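Local structure of SusD superfamily protein (Bacteroides vulgatus, 3MYV) at residues Leu269-Tyr272 with Gly277-Thr280; Leu298-Lys303 with Val309-Lys314. The protein probably binds polysaccharide at the bacterial outer membrane, like other SusD-type proteins. One frame throughout, in Å; residues are numbered along the deposited sequence.

Contact 1: Leu269-Tyr272 with Gly277-Thr280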
# COMPACT_ATOMS: atom_id res chain seq x y z
N LEU A 269 -10.71 -11.97 -3.54
CA LEU A 269 -10.35 -12.67 -2.29
C LEU A 269 -11.50 -13.53 -1.75
O LEU A 269 -11.30 -14.37 -0.89
CB LEU A 269 -9.92 -11.69 -1.20
CG LEU A 269 -8.52 -11.07 -1.28
CD1 LEU A 269 -8.20 -10.42 0.05
CD2 LEU A 269 -7.45 -12.10 -1.62
N ASN A 270 -12.70 -13.25 -2.19
CA ASN A 270 -13.88 -13.90 -1.61
C ASN A 270 -14.06 -15.33 -2.13
O ASN A 270 -14.03 -15.58 -3.33
CB ASN A 270 -15.12 -13.06 -1.90
CG ASN A 270 -16.27 -13.41 -1.04
OD1 ASN A 270 -16.93 -14.44 -1.24
ND2 ASN A 270 -16.58 -12.52 -0.08
N TRP A 271 -14.29 -16.25 -1.20
CA TRP A 271 -14.46 -17.67 -1.51
C TRP A 271 -15.59 -17.87 -2.52
O TRP A 271 -15.50 -18.71 -3.41
CB TRP A 271 -14.76 -18.45 -0.23
CG TRP A 271 -15.01 -19.91 -0.43
CD1 TRP A 271 -16.21 -20.50 -0.69
CD2 TRP A 271 -14.03 -20.95 -0.43
NE1 TRP A 271 -16.04 -21.84 -0.85
CE2 TRP A 271 -14.71 -22.15 -0.69
CE3 TRP A 271 -12.64 -20.98 -0.23
CZ2 TRP A 271 -14.05 -23.38 -0.76
CZ3 TRP A 271 -11.98 -22.20 -0.29
CH2 TRP A 271 -12.69 -23.38 -0.55
N TYR A 272 -16.64 -17.06 -2.35
CA TYR A 272 -17.85 -17.13 -3.17
C TYR A 272 -17.77 -16.30 -4.46
O TYR A 272 -18.71 -16.33 -5.27
CB TYR A 272 -19.05 -16.70 -2.34
CG TYR A 272 -19.17 -17.60 -1.13
CD1 TYR A 272 -19.70 -18.87 -1.25
CD2 TYR A 272 -18.67 -17.19 0.10
CE1 TYR A 272 -19.75 -19.74 -0.16
CE2 TYR A 272 -18.73 -18.02 1.21
CZ TYR A 272 -19.28 -19.29 1.08
OH TYR A 272 -19.31 -20.11 2.18
N GLY A 277 -7.36 -16.47 -3.71
CA GLY A 277 -6.35 -16.61 -2.67
C GLY A 277 -6.93 -16.88 -1.31
O GLY A 277 -8.13 -16.70 -1.08
N PHE A 278 -6.04 -17.33 -0.42
CA PHE A 278 -6.35 -17.69 0.97
C PHE A 278 -5.33 -17.02 1.84
O PHE A 278 -4.29 -16.58 1.34
CB PHE A 278 -6.23 -19.20 1.16
CG PHE A 278 -6.94 -20.00 0.13
CD1 PHE A 278 -8.29 -19.72 -0.18
CD2 PHE A 278 -6.31 -21.06 -0.50
CE1 PHE A 278 -8.95 -20.48 -1.10
CE2 PHE A 278 -6.98 -21.83 -1.43
CZ PHE A 278 -8.31 -21.54 -1.74
N VAL A 279 -5.60 -16.93 3.15
CA VAL A 279 -4.49 -16.79 4.08
C VAL A 279 -3.74 -18.12 4.08
O VAL A 279 -4.29 -19.17 3.75
CB VAL A 279 -4.91 -16.34 5.51
CG1 VAL A 279 -5.71 -15.02 5.41
CG2 VAL A 279 -5.69 -17.43 6.27
N THR A 280 -2.47 -18.07 4.46
CA THR A 280 -1.66 -19.28 4.57
C THR A 280 -2.00 -20.00 5.90
O THR A 280 -2.64 -19.42 6.82
CB THR A 280 -0.18 -18.92 4.58
OG1 THR A 280 0.05 -18.00 5.65
CG2 THR A 280 0.24 -18.29 3.24
O HOH W 1 -10.90 -17.15 -1.58
O HOH W 2 -9.10 -14.79 0.77
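L269 meets G277 through two water molecules and not through a direct backbone bond. The carbonyl oxygens L269 O and G277 O approach to 3.9 Å, and since both are acceptors no bond can form between them; two separate waters bridge them. One lies 2.9 Å from L269 O and 2.9 Å from G277 O, the other 2.8 Å from each, and both donate to the two carbonyls. Each of these buried oxygens is thus gripped twice, which lets two acceptors face one another across the gap. The CB of N270 points away from strand 277-279, and N270 OD1 accepts from Y272 N at 2.9 Å, an Asx turn. W271 then reaches over to F278. Its CG is anti to the backbone N (chi1 177°), and this swings the six-membered ring out to the phenyl group, where W271 CZ3 comes within 3.6 Å of F278 CE1. The two rings meet obliquely, planes at 33°, neither stacked nor edge-to-face. The neighbouring Y272 lays one ring face over W271 CD1. The loop follows helix 265-268, and strand 277-279 pairs antiparallel with strand 48-50, whose M48 touches L269; just past the strand, T280 takes the N-cap position of helix 281-288, while F278 packs edge-to-face on Y304 of strand 299-304 and W271 meets the ring of W311 in strand 307-312.

Contact 2: Leu298-Lys303 with Val309-Lys314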
# COMPACT_ATOMS: atom_id res chain seq x y z
N LEU A 298 -12.00 -12.32 11.20
CA LEU A 298 -12.06 -12.07 9.76
C LEU A 298 -11.69 -13.30 8.92
O LEU A 298 -11.74 -13.24 7.71
CB LEU A 298 -11.12 -10.90 9.38
CG LEU A 298 -11.37 -9.53 10.03
CD1 LEU A 298 -10.41 -8.48 9.47
CD2 LEU A 298 -12.84 -9.07 9.80
N LEU A 299 -11.30 -14.41 9.54
CA LEU A 299 -10.97 -15.61 8.79
C LEU A 299 -12.17 -16.51 8.67
O LEU A 299 -12.90 -16.67 9.63
CB LEU A 299 -9.84 -16.37 9.47
CG LEU A 299 -8.51 -15.65 9.63
CD1 LEU A 299 -7.46 -16.59 10.30
CD2 LEU A 299 -8.03 -15.11 8.29
N GLU A 300 -12.31 -17.16 7.52
CA GLU A 300 -13.41 -18.07 7.26
C GLU A 300 -12.88 -19.41 6.80
O GLU A 300 -12.09 -19.48 5.86
CB GLU A 300 -14.30 -17.50 6.18
CG GLU A 300 -15.13 -16.34 6.66
CD GLU A 300 -16.20 -16.75 7.67
OE1 GLU A 300 -16.62 -17.94 7.63
OE2 GLU A 300 -16.59 -15.90 8.51
N GLU A 301 -13.31 -20.46 7.48
CA GLU A 301 -12.81 -21.80 7.21
C GLU A 301 -13.57 -22.44 6.05
O GLU A 301 -14.79 -22.32 5.95
CB GLU A 301 -12.96 -22.69 8.44
CG GLU A 301 -12.29 -24.02 8.35
CD GLU A 301 -12.71 -25.00 9.45
OE1 GLU A 301 -12.65 -24.63 10.64
OE2 GLU A 301 -13.08 -26.14 9.11
N ASN A 302 -12.86 -23.16 5.19
CA ASN A 302 -13.51 -24.00 4.20
C ASN A 302 -12.56 -25.13 3.79
O ASN A 302 -11.59 -25.41 4.52
CB ASN A 302 -13.98 -23.16 3.01
CG ASN A 302 -15.24 -23.68 2.39
OD1 ASN A 302 -15.31 -24.85 2.00
ND2 ASN A 302 -16.27 -22.84 2.33
N LYS A 303 -12.84 -25.77 2.66
CA LYS A 303 -12.16 -27.00 2.27
C LYS A 303 -11.77 -26.85 0.82
O LYS A 303 -12.60 -26.55 -0.04
CB LYS A 303 -13.08 -28.19 2.43
CG LYS A 303 -13.48 -28.55 3.86
CD LYS A 303 -12.34 -29.23 4.59
CE LYS A 303 -12.68 -29.52 6.02
NZ LYS A 303 -11.57 -30.31 6.64
N VAL A 309 -8.68 -25.04 4.66
CA VAL A 309 -8.00 -23.76 4.39
C VAL A 309 -8.83 -22.63 4.99
O VAL A 309 -9.98 -22.83 5.39
CB VAL A 309 -7.77 -23.49 2.88
CG1 VAL A 309 -6.96 -24.64 2.28
CG2 VAL A 309 -9.12 -23.26 2.14
N TRP A 310 -8.22 -21.46 5.06
CA TRP A 310 -8.91 -20.28 5.55
C TRP A 310 -8.75 -19.15 4.52
O TRP A 310 -7.65 -18.89 4.01
CB TRP A 310 -8.35 -19.84 6.89
CG TRP A 310 -8.63 -20.78 8.03
CD1 TRP A 310 -9.65 -20.71 8.94
CD2 TRP A 310 -7.87 -21.94 8.38
NE1 TRP A 310 -9.57 -21.75 9.82
CE2 TRP A 310 -8.49 -22.52 9.51
CE3 TRP A 310 -6.72 -22.54 7.85
CZ2 TRP A 310 -8.00 -23.67 10.11
CZ3 TRP A 310 -6.24 -23.69 8.45
CH2 TRP A 310 -6.88 -24.24 9.57
N TRP A 311 -9.86 -18.46 4.26
CA TRP A 311 -9.85 -17.31 3.37
C TRP A 311 -10.10 -16.08 4.20
O TRP A 311 -10.56 -16.15 5.34
CB TRP A 311 -10.85 -17.45 2.21
CG TRP A 311 -12.30 -17.54 2.51
CD1 TRP A 311 -12.99 -18.67 2.87
CD2 TRP A 311 -13.28 -16.48 2.43
NE1 TRP A 311 -14.32 -18.37 3.02
CE2 TRP A 311 -14.52 -17.04 2.75
CE3 TRP A 311 -13.21 -15.12 2.12
CZ2 TRP A 311 -15.70 -16.28 2.80
CZ3 TRP A 311 -14.37 -14.38 2.14
CH2 TRP A 311 -15.60 -14.95 2.48
N LEU A 312 -9.74 -14.93 3.64
CA LEU A 312 -9.73 -13.69 4.37
C LEU A 312 -11.00 -12.92 4.00
O LEU A 312 -11.17 -12.47 2.87
CB LEU A 312 -8.52 -12.83 4.04
CG LEU A 312 -8.45 -11.50 4.80
CD1 LEU A 312 -8.28 -11.75 6.30
CD2 LEU A 312 -7.29 -10.61 4.23
N TYR A 313 -11.84 -12.73 5.00
CA TYR A 313 -13.06 -12.01 4.82
C TYR A 313 -12.95 -10.62 5.47
O TYR A 313 -13.66 -10.25 6.42
CB TYR A 313 -14.21 -12.85 5.36
CG TYR A 313 -15.58 -12.35 4.98
CD1 TYR A 313 -15.79 -11.65 3.78
CD2 TYR A 313 -16.67 -12.61 5.79
CE1 TYR A 313 -17.04 -11.24 3.42
CE2 TYR A 313 -17.96 -12.17 5.43
CZ TYR A 313 -18.12 -11.48 4.25
OH TYR A 313 -19.37 -11.06 3.88
N LYS A 314 -12.03 -9.85 4.92
CA LYS A 314 -11.78 -8.49 5.36
C LYS A 314 -12.56 -7.47 4.53
O LYS A 314 -12.84 -6.39 5.01
CB LYS A 314 -10.27 -8.21 5.37
CG LYS A 314 -9.91 -6.79 5.73
CD LYS A 314 -8.41 -6.59 5.91
CE LYS A 314 -7.96 -6.70 7.33
NZ LYS A 314 -6.47 -6.41 7.58
O HOH W 3 -11.45 -22.51 11.89
O HOH W 4 -16.59 -20.10 3.55
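E300 lies alongside W311, and its CB sits over one face of the indole, 3.6 Å from the centroid of the five-membered ring, a CH-pi contact. The indole is brought back over its partner by chi1 of 63°, which sets W311 CG between its own backbone N and carbonyl carbon. E300 CG then runs on to Y313 CB at 3.8 Å, so the bent glutamate chain rests against both aromatic residues. E301 and W310 lie side by side beyond the other surface of the ladder, and a water joins E301 OE1 to W310 NE1. L299 CD2 meets L312 CD1 at 3.9 Å on that same surface. Underneath is a two-stranded antiparallel hairpin, strands 299-304 and 307-312, with E300-W311 and N302-V309 as hydrogen-bonded pairs; E300 N reaches W311 O at 3.0 Å and W311 N returns to E300 O at 2.9 Å. Past the strand end, Y313 N extends the ladder to L298 O at 2.8 Å. A second water links W311 NE1 to N302 ND2, tying the indole edge to the opposite strand. A leucine in place of W311 would probably leave E300 CB without its aromatic bed and this water without its indole N-H. Further out, L298 CD1 packs on K314 CE, and K314 NZ goes on to V392 O and a salt bridge with E394.

In the fold
Contact 1 closes before contact 2 opens along the chain, with helix 281-288 lying between them in sequence, and their centres are only 6 Å apart. They touch directly: W271 CB comes within 3.3 Å of W311 NE1, and F278 CB within 3.2 Å of W310 O. The loop and short strand of contact 1 therefore pack against the hairpin of contact 2. V279 reaches L299, W310 and L312, the surface of the hairpin that also meets helix 281-288. Their centres lie about 19 and 22 Å from the centre of the chain, and together they give this largely helical SusD-family protein a compact patch of beta structure and aromatic rings.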